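Local coordinates for Serine/threonine-protein kinase Tel1 (Chaetomium thermophilum, PDB 6SKY) that probably phosphorylates serine and threonine residues in [ST]-Q motifs, using ATP, to activate checkpoint signalling when DNA is damaged, at residues Q2129-R2134 / L2166-I2171; A2157-I2162 / L2198-D2203; A2187-I2192 / A2204-E2209. All coordinates share one frame; numbering follows the deposited sequence.

Interaction 1 of 3, residues Q2129-R2134 / L2166-I2171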
loop_
_atom_site.group_PDB
_atom_site.type_symbol
_atom_site.label_atom_id
_atom_site.label_comp_id
_atom_site.label_asym_id
_atom_site.label_seq_id
_atom_site.Cartn_x
_atom_site.Cartn_y
_atom_site.Cartn_z
ATOM N N GLN A 2129 18.466 -8.960 -16.593
ATOM C CA GLN A 2129 19.848 -8.991 -17.056
ATOM C C GLN A 2129 19.942 -8.779 -18.562
ATOM O O GLN A 2129 20.702 -7.923 -19.039
ATOM C CB GLN A 2129 20.467 -10.317 -16.655
ATOM C CG GLN A 2129 21.837 -10.555 -17.171
ATOM C CD GLN A 2129 22.410 -11.826 -16.637
ATOM O OE1 GLN A 2129 21.862 -12.423 -15.725
ATOM N NE2 GLN A 2129 23.514 -12.255 -17.200
ATOM N N ILE A 2130 19.169 -9.546 -19.329
ATOM C CA ILE A 2130 19.213 -9.426 -20.781
ATOM C C ILE A 2130 18.801 -8.031 -21.222
ATOM O O ILE A 2130 19.408 -7.449 -22.125
ATOM C CB ILE A 2130 18.333 -10.507 -21.425
ATOM C CG1 ILE A 2130 18.910 -11.882 -21.152
ATOM C CG2 ILE A 2130 18.235 -10.302 -22.903
ATOM C CD1 ILE A 2130 18.094 -12.978 -21.733
ATOM N N LEU A 2131 17.783 -7.461 -20.587
ATOM C CA LEU A 2131 17.274 -6.176 -21.045
ATOM C C LEU A 2131 18.228 -5.037 -20.711
ATOM O O LEU A 2131 18.389 -4.103 -21.507
ATOM C CB LEU A 2131 15.899 -5.930 -20.449
ATOM C CG LEU A 2131 14.768 -6.738 -21.067
ATOM C CD1 LEU A 2131 13.478 -6.367 -20.414
ATOM C CD2 LEU A 2131 14.689 -6.493 -22.536
ATOM N N SER A 2132 18.881 -5.092 -19.550
ATOM C CA SER A 2132 19.862 -4.063 -19.229
ATOM C C SER A 2132 21.052 -4.122 -20.172
ATOM O O SER A 2132 21.530 -3.082 -20.652
ATOM C CB SER A 2132 20.326 -4.207 -17.792
ATOM O OG SER A 2132 21.227 -5.275 -17.681
ATOM N N CYS A 2133 21.545 -5.327 -20.462
ATOM C CA CYS A 2133 22.644 -5.430 -21.412
ATOM C C CYS A 2133 22.231 -4.954 -22.797
ATOM O O CYS A 2133 23.036 -4.361 -23.516
ATOM C CB CYS A 2133 23.167 -6.856 -21.463
ATOM S SG CYS A 2133 24.208 -7.292 -20.082
ATOM N N ARG A 2134 20.983 -5.198 -23.193
ATOM C CA ARG A 2134 20.520 -4.731 -24.496
ATOM C C ARG A 2134 20.479 -3.214 -24.560
ATOM O O ARG A 2134 20.789 -2.617 -25.596
ATOM C CB ARG A 2134 19.145 -5.310 -24.793
ATOM C CG ARG A 2134 18.592 -4.919 -26.127
ATOM C CD ARG A 2134 17.119 -5.176 -26.192
ATOM N NE ARG A 2134 16.811 -6.598 -26.193
ATOM C CZ ARG A 2134 15.581 -7.088 -26.188
ATOM N NH1 ARG A 2134 15.387 -8.392 -26.194
ATOM N NH2 ARG A 2134 14.544 -6.272 -26.173
ATOM N N LEU A 2166 11.567 1.577 -25.616
ATOM C CA LEU A 2166 10.124 1.521 -25.400
ATOM C C LEU A 2166 9.637 0.080 -25.270
ATOM O O LEU A 2166 8.740 -0.221 -24.465
ATOM C CB LEU A 2166 9.404 2.244 -26.532
ATOM C CG LEU A 2166 9.699 3.740 -26.636
ATOM C CD1 LEU A 2166 9.065 4.335 -27.853
ATOM C CD2 LEU A 2166 9.219 4.452 -25.412
ATOM N N LEU A 2167 10.238 -0.827 -26.035
ATOM C CA LEU A 2167 9.935 -2.248 -25.896
ATOM C C LEU A 2167 10.275 -2.757 -24.498
ATOM O O LEU A 2167 9.471 -3.449 -23.850
ATOM C CB LEU A 2167 10.710 -3.001 -26.968
ATOM C CG LEU A 2167 10.584 -4.481 -27.251
ATOM C CD1 LEU A 2167 9.176 -4.831 -27.615
ATOM C CD2 LEU A 2167 11.504 -4.767 -28.399
ATOM N N SER A 2168 11.467 -2.419 -24.008
ATOM C CA SER A 2168 11.835 -2.824 -22.658
ATOM C C SER A 2168 10.899 -2.233 -21.622
ATOM O O SER A 2168 10.676 -2.842 -20.577
ATOM C CB SER A 2168 13.267 -2.414 -22.346
ATOM O OG SER A 2168 14.180 -3.056 -23.208
ATOM N N SER A 2169 10.351 -1.049 -21.881
ATOM C CA SER A 2169 9.451 -0.441 -20.908
ATOM C C SER A 2169 8.129 -1.190 -20.829
ATOM O O SER A 2169 7.579 -1.367 -19.738
ATOM C CB SER A 2169 9.220 1.022 -21.247
ATOM O OG SER A 2169 8.384 1.130 -22.374
ATOM N N ASP A 2170 7.610 -1.654 -21.966
ATOM C CA ASP A 2170 6.454 -2.556 -21.921
ATOM C C ASP A 2170 6.747 -3.792 -21.076
ATOM O O ASP A 2170 5.961 -4.166 -20.188
ATOM C CB ASP A 2170 6.053 -2.985 -23.326
ATOM C CG ASP A 2170 5.838 -1.825 -24.249
ATOM O OD1 ASP A 2170 5.886 -0.675 -23.781
ATOM O OD2 ASP A 2170 5.630 -2.058 -25.455
ATOM N N ILE A 2171 7.876 -4.450 -21.351
ATOM C CA ILE A 2171 8.197 -5.682 -20.629
ATOM C C ILE A 2171 8.308 -5.417 -19.135
ATOM O O ILE A 2171 7.748 -6.150 -18.318
ATOM C CB ILE A 2171 9.483 -6.320 -21.175
ATOM C CG1 ILE A 2171 9.313 -6.679 -22.637
ATOM C CG2 ILE A 2171 9.798 -7.558 -20.410
ATOM C CD1 ILE A 2171 10.589 -6.978 -23.319
#
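Two nearly antiparallel helices, with an angle of 161° between their segment axes and a closest approach of 10.8 Å, illustrate how one leucine can reach two partners with its two methyls where a small residue faces it. L2131 stands opposite S2168, their CA atoms 6.6 Å apart. Its CG is anti to the carbonyl carbon and the chain runs on extended, so the two methyls divide the task. CD1 crosses obliquely onto I2171, 3.9 Å from I2171 CG2, and also rests near CB and CD1 of the same isoleucine. The other branch, CD2, ends 3.5 Å from S2168 OG. That hydroxyl is turned beside its own backbone N and is held by the carbonyl of G2164 one turn earlier, so the leucine methyl packs on a polar atom that already has a partner.

R2134, one turn after L2131, sends its chain out anti to the backbone N and then bends it at chi3 (-69°), bringing one face of the guanidinium under L2131 CD2, which sits 3.6 Å above its plane, offset toward the rim. NH2 approaches L2167 CD2 obliquely at 4.1 Å, a plain van der Waals touch. The buried charge finds its counterparts elsewhere: a cation-pi contact with F2112 and a long, weak ion pair from NH1 to E2092, which may partly offset it.

Helix 2102-2119 spans the pair, M2119 meeting I2130 and R2134 while F2112 and S2116 meet L2167 and I2171. Other residues of 2129-2134 meet helices 2077-2097 (I2130, C2133) and 2035-2047 (Q2129, C2133), placing the contact deep within the helical array of the FAT region.

Interaction 2 of 3, residues A2157-I2162 / L2198-D2203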
loop_
_atom_site.group_PDB
_atom_site.type_symbol
_atom_site.label_atom_id
_atom_site.label_comp_id
_atom_site.label_asym_id
_atom_site.label_seq_id
_atom_site.Cartn_x
_atom_site.Cartn_y
_atom_site.Cartn_z
ATOM N N ALA A 2157 20.411 4.979 -35.929
ATOM C CA ALA A 2157 20.847 4.373 -34.680
ATOM C C ALA A 2157 20.070 4.928 -33.497
ATOM O O ALA A 2157 19.675 4.181 -32.594
ATOM C CB ALA A 2157 22.343 4.594 -34.496
ATOM N N ARG A 2158 19.819 6.235 -33.494
ATOM C CA ARG A 2158 19.049 6.835 -32.415
ATOM C C ARG A 2158 17.624 6.311 -32.397
ATOM O O ARG A 2158 17.083 5.988 -31.334
ATOM C CB ARG A 2158 19.055 8.346 -32.563
ATOM C CG ARG A 2158 18.782 9.061 -31.293
ATOM C CD ARG A 2158 19.848 8.737 -30.298
ATOM N NE ARG A 2158 20.139 9.879 -29.457
ATOM C CZ ARG A 2158 21.262 10.018 -28.772
ATOM N NH1 ARG A 2158 21.450 11.096 -28.029
ATOM N NH2 ARG A 2158 22.196 9.083 -28.834
ATOM N N LEU A 2159 16.997 6.221 -33.566
ATOM C CA LEU A 2159 15.627 5.741 -33.633
ATOM C C LEU A 2159 15.523 4.302 -33.156
ATOM O O LEU A 2159 14.574 3.942 -32.449
ATOM C CB LEU A 2159 15.116 5.878 -35.059
ATOM C CG LEU A 2159 13.614 5.778 -35.233
ATOM C CD1 LEU A 2159 12.947 6.731 -34.291
ATOM C CD2 LEU A 2159 13.267 6.110 -36.653
ATOM N N VAL A 2160 16.496 3.464 -33.514
ATOM C CA VAL A 2160 16.426 2.072 -33.095
ATOM C C VAL A 2160 16.684 1.948 -31.600
ATOM O O VAL A 2160 16.092 1.089 -30.933
ATOM C CB VAL A 2160 17.389 1.214 -33.935
ATOM C CG1 VAL A 2160 18.620 0.847 -33.163
ATOM C CG2 VAL A 2160 16.690 -0.029 -34.403
ATOM N N GLN A 2161 17.518 2.822 -31.035
ATOM C CA GLN A 2161 17.710 2.819 -29.591
ATOM C C GLN A 2161 16.428 3.193 -28.864
ATOM O O GLN A 2161 16.062 2.568 -27.861
ATOM C CB GLN A 2161 18.823 3.784 -29.216
ATOM C CG GLN A 2161 19.059 3.892 -27.746
ATOM C CD GLN A 2161 19.932 5.053 -27.400
ATOM O OE1 GLN A 2161 20.262 5.863 -28.249
ATOM N NE2 GLN A 2161 20.312 5.149 -26.146
ATOM N N ILE A 2162 15.732 4.212 -29.361
ATOM C CA ILE A 2162 14.473 4.630 -28.756
ATOM C C ILE A 2162 13.459 3.498 -28.795
ATOM O O ILE A 2162 12.785 3.209 -27.800
ATOM C CB ILE A 2162 13.945 5.890 -29.458
ATOM C CG1 ILE A 2162 14.824 7.078 -29.104
ATOM C CG2 ILE A 2162 12.520 6.160 -29.074
ATOM C CD1 ILE A 2162 14.543 8.270 -29.920
ATOM N N LEU A 2198 19.097 15.785 -34.549
ATOM C CA LEU A 2198 19.259 14.804 -35.609
ATOM C C LEU A 2198 18.081 14.788 -36.569
ATOM O O LEU A 2198 18.122 14.060 -37.564
ATOM C CB LEU A 2198 19.448 13.408 -35.017
ATOM C CG LEU A 2198 20.736 13.156 -34.248
ATOM C CD1 LEU A 2198 20.599 11.933 -33.374
ATOM C CD2 LEU A 2198 21.868 12.981 -35.218
ATOM N N GLY A 2199 17.039 15.564 -36.297
ATOM C CA GLY A 2199 15.884 15.600 -37.162
ATOM C C GLY A 2199 14.818 14.585 -36.844
ATOM O O GLY A 2199 14.099 14.156 -37.752
ATOM N N LEU A 2200 14.687 14.184 -35.585
ATOM C CA LEU A 2200 13.725 13.176 -35.172
ATOM C C LEU A 2200 12.613 13.814 -34.357
ATOM O O LEU A 2200 12.857 14.727 -33.565
ATOM C CB LEU A 2200 14.397 12.082 -34.345
ATOM C CG LEU A 2200 15.432 11.213 -35.039
ATOM C CD1 LEU A 2200 16.122 10.364 -34.018
ATOM C CD2 LEU A 2200 14.765 10.356 -36.060
ATOM N N SER A 2201 11.397 13.325 -34.545
ATOM C CA SER A 2201 10.241 13.757 -33.772
ATOM C C SER A 2201 9.822 12.574 -32.912
ATOM O O SER A 2201 9.062 11.713 -33.351
ATOM C CB SER A 2201 9.121 14.213 -34.673
ATOM O OG SER A 2201 9.560 15.238 -35.540
ATOM N N VAL A 2202 10.333 12.526 -31.688
ATOM C CA VAL A 2202 10.040 11.413 -30.797
ATOM C C VAL A 2202 9.589 11.918 -29.437
ATOM O O VAL A 2202 9.714 11.211 -28.437
ATOM C CB VAL A 2202 11.257 10.488 -30.641
ATOM C CG1 VAL A 2202 11.543 9.771 -31.933
ATOM C CG2 VAL A 2202 12.454 11.281 -30.198
ATOM N N ASP A 2203 9.061 13.136 -29.380
ATOM C CA ASP A 2203 8.681 13.684 -28.085
ATOM C C ASP A 2203 7.357 13.131 -27.585
ATOM O O ASP A 2203 7.175 12.997 -26.374
ATOM C CB ASP A 2203 8.614 15.204 -28.156
ATOM C CG ASP A 2203 7.940 15.687 -29.404
ATOM O OD1 ASP A 2203 8.167 15.074 -30.464
ATOM O OD2 ASP A 2203 7.180 16.675 -29.332
#
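The chain between helices 2193-2196 and 2203-2217 runs beside helix 2154-2174 in the same sense as the helix, with the CA atoms of L2159 and L2200 7.8 Å apart; G2199, at a positive phi of 89°, is where it leaves the preceding helix. From this irregular strip three residues, L2198, L2200 and V2202, direct their CB atoms toward the helix.

R2158 takes part with its hydrocarbon root. L2198 and L2200 each cross it at about a right angle: L2200 CD1 lies 3.8 Å from R2158 CB, and L2198 CD1 comes to 4.0 Å from R2158 CG. The arginine then bends at chi2 (62°) and again at chi3, and its charged end finds hydrogen-bond partners beyond the two segments, NH1 with S2194 and NH2 with S2142. A polar tip is thus anchored while its methylenes serve as an apolar surface.

Farther along, L2159 holds CG anti to the backbone N, which brings its end closer to the loop than its CB direction suggests. Its CD1 meets V2202 CG1 obliquely at 4.1 Å, with L2200 CD2 a looser neighbour. I2162 and V2202 close the row tip to tip: the extended CD1 of I2162 is 3.7 Å from V2202 CG2 and nearly as close to CG1, ending between the two methyls. V2202 occupies the N-cap position of helix 2203-2217, so the contact joins the start of that helix to helix 2154-2174.

Such seating of an interhelical connection on an earlier helix by a few aliphatic residues fits an alpha solenoid, here the TPR-like helical array of the FAT domain.

Interaction 3 of 3, residues A2187-I2192 / A2204-E2209; sequences ALSDLI and AAIKME
I2206 is the centre of this contact, pointing from its helix toward helix 2178-2189 and the type I turn from S2189 to I2192. The two isoleucines lie side by side, pointing opposite ways: I2192 CD1 lies 3.7 Å from I2206 CG2, while I2192 CG1 is equally near I2206 CD1, so each chain flanks the other. L2188 crosses I2206 obliquely, CB facing CG2 and CD2 facing CG1. The carbonyl O of L2188, which takes the N-H of L2191, also lies 3.7 Å from I2206 CD1. S2189 adds CA and OG against I2206 CG2, its hydroxyl being bonded back to S2185 O.

One turn after I2206, E2209 meets L2188 at about a right angle, through CG alone, 4.1 Å from L2188 CD1. A bend at chi2 (48°) leads the carboxylate away from the leucine to a salt bridge with R2173 and a weak hydrogen bond with S2169 OG.

Helix 2154-2174 backs the cluster, its M2165 and L2166 packing on L2188. The second subunit also reaches this part: H1966 and R1968 of that other chain pack on D2190 and A2187.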
loop_
_atom_site.group_PDB
_atom_site.type_symbol
_atom_site.label_atom_id
_atom_site.label_comp_id
_atom_site.label_asym_id
_atom_site.label_seq_id
_atom_site.Cartn_x
_atom_site.Cartn_y
_atom_site.Cartn_z
ATOM N N ALA A 2187 15.891 8.056 -18.570
ATOM C CA ALA A 2187 16.930 7.982 -19.585
ATOM C C ALA A 2187 16.395 8.289 -20.973
ATOM O O ALA A 2187 17.146 8.762 -21.825
ATOM C CB ALA A 2187 17.574 6.604 -19.561
ATOM N N LEU A 2188 15.118 8.016 -21.229
ATOM C CA LEU A 2188 14.531 8.361 -22.520
ATOM C C LEU A 2188 14.273 9.853 -22.625
ATOM O O LEU A 2188 14.512 10.453 -23.673
ATOM C CB LEU A 2188 13.229 7.598 -22.732
ATOM C CG LEU A 2188 13.248 6.242 -23.417
ATOM C CD1 LEU A 2188 11.923 5.578 -23.208
ATOM C CD2 LEU A 2188 13.520 6.409 -24.878
ATOM N N SER A 2189 13.760 10.463 -21.558
ATOM C CA SER A 2189 13.531 11.898 -21.578
ATOM C C SER A 2189 14.826 12.664 -21.748
ATOM O O SER A 2189 14.825 13.770 -22.295
ATOM C CB SER A 2189 12.827 12.335 -20.302
ATOM O OG SER A 2189 11.507 11.849 -20.260
ATOM N N ASP A 2190 15.942 12.107 -21.282
ATOM C CA ASP A 2190 17.213 12.792 -21.489
ATOM C C ASP A 2190 17.712 12.731 -22.926
ATOM O O ASP A 2190 18.675 13.426 -23.255
ATOM C CB ASP A 2190 18.272 12.222 -20.561
ATOM C CG ASP A 2190 18.059 12.640 -19.141
ATOM O OD1 ASP A 2190 16.947 13.098 -18.827
ATOM O OD2 ASP A 2190 19.000 12.526 -18.336
ATOM N N LEU A 2191 17.092 11.939 -23.786
ATOM C CA LEU A 2191 17.522 11.804 -25.167
ATOM C C LEU A 2191 16.821 12.761 -26.111
ATOM O O LEU A 2191 17.164 12.791 -27.292
ATOM C CB LEU A 2191 17.279 10.377 -25.656
ATOM C CG LEU A 2191 18.437 9.391 -25.690
ATOM C CD1 LEU A 2191 19.317 9.547 -24.486
ATOM C CD2 LEU A 2191 17.883 7.999 -25.749
ATOM N N ILE A 2192 15.850 13.531 -25.639
ATOM C CA ILE A 2192 15.035 14.364 -26.518
ATOM C C ILE A 2192 15.829 15.546 -27.068
ATOM O O ILE A 2192 15.713 15.838 -28.265
ATOM C CB ILE A 2192 13.757 14.824 -25.803
ATOM C CG1 ILE A 2192 12.711 13.719 -25.857
ATOM C CG2 ILE A 2192 13.207 16.078 -26.426
ATOM C CD1 ILE A 2192 11.439 14.065 -25.150
ATOM N N ALA A 2204 6.436 12.788 -28.483
ATOM C CA ALA A 2204 5.127 12.317 -28.049
ATOM C C ALA A 2204 5.207 10.932 -27.426
ATOM O O ALA A 2204 4.606 10.688 -26.378
ATOM C CB ALA A 2204 4.157 12.320 -29.219
ATOM N N ALA A 2205 5.958 10.018 -28.035
ATOM C CA ALA A 2205 6.081 8.676 -27.476
ATOM C C ALA A 2205 6.872 8.684 -26.177
ATOM O O ALA A 2205 6.557 7.938 -25.242
ATOM C CB ALA A 2205 6.734 7.753 -28.493
ATOM N N ILE A 2206 7.877 9.546 -26.080
ATOM C CA ILE A 2206 8.683 9.608 -24.870
ATOM C C ILE A 2206 7.905 10.261 -23.736
ATOM O O ILE A 2206 7.985 9.830 -22.577
ATOM C CB ILE A 2206 10.000 10.336 -25.173
ATOM C CG1 ILE A 2206 10.881 9.446 -26.043
ATOM C CG2 ILE A 2206 10.702 10.697 -23.908
ATOM C CD1 ILE A 2206 12.135 10.089 -26.492
ATOM N N LYS A 2207 7.105 11.278 -24.049
ATOM C CA LYS A 2207 6.272 11.878 -23.018
ATOM C C LYS A 2207 5.138 10.953 -22.609
ATOM O O LYS A 2207 4.738 10.953 -21.441
ATOM C CB LYS A 2207 5.745 13.224 -23.491
ATOM C CG LYS A 2207 6.811 14.296 -23.493
ATOM C CD LYS A 2207 6.255 15.652 -23.867
ATOM C CE LYS A 2207 5.714 15.655 -25.278
ATOM N NZ LYS A 2207 5.176 16.978 -25.679
ATOM N N MET A 2208 4.637 10.129 -23.523
ATOM C CA MET A 2208 3.650 9.138 -23.121
ATOM C C MET A 2208 4.260 8.066 -22.236
ATOM O O MET A 2208 3.599 7.570 -21.321
ATOM C CB MET A 2208 3.008 8.510 -24.343
ATOM C CG MET A 2208 2.066 7.390 -24.002
ATOM S SD MET A 2208 0.910 7.085 -25.324
ATOM C CE MET A 2208 0.476 8.769 -25.694
ATOM N N GLU A 2209 5.516 7.700 -22.473
ATOM C CA GLU A 2209 6.179 6.773 -21.564
ATOM C C GLU A 2209 6.360 7.386 -20.182
ATOM O O GLU A 2209 6.196 6.705 -19.164
ATOM C CB GLU A 2209 7.517 6.340 -22.144
ATOM C CG GLU A 2209 8.295 5.413 -21.247
ATOM C CD GLU A 2209 7.446 4.278 -20.705
ATOM O OE1 GLU A 2209 6.680 3.677 -21.490
ATOM O OE2 GLU A 2209 7.542 3.989 -19.490
#

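Interactions 1 and 2 both use helix 2154-2174, at places whose contact centres lie 17 Å apart, while interaction 3 packs against the same helix through other residues. The most deeply placed is interaction 1, nearest the centre of the chain, where a buried arginine shares the interface with aliphatic groups. Interaction 2, farther out and only partly buried, joins helix to loop and employs its arginine mainly as hydrocarbon. Interaction 3 is buried yet borders the second subunit, and its packing is almost wholly aliphatic. It touches the other two: L2166 CD1 lies 4.2 Å from A2205 CB, and L2191 packs on Q2161. All three lie far from the nucleotide site.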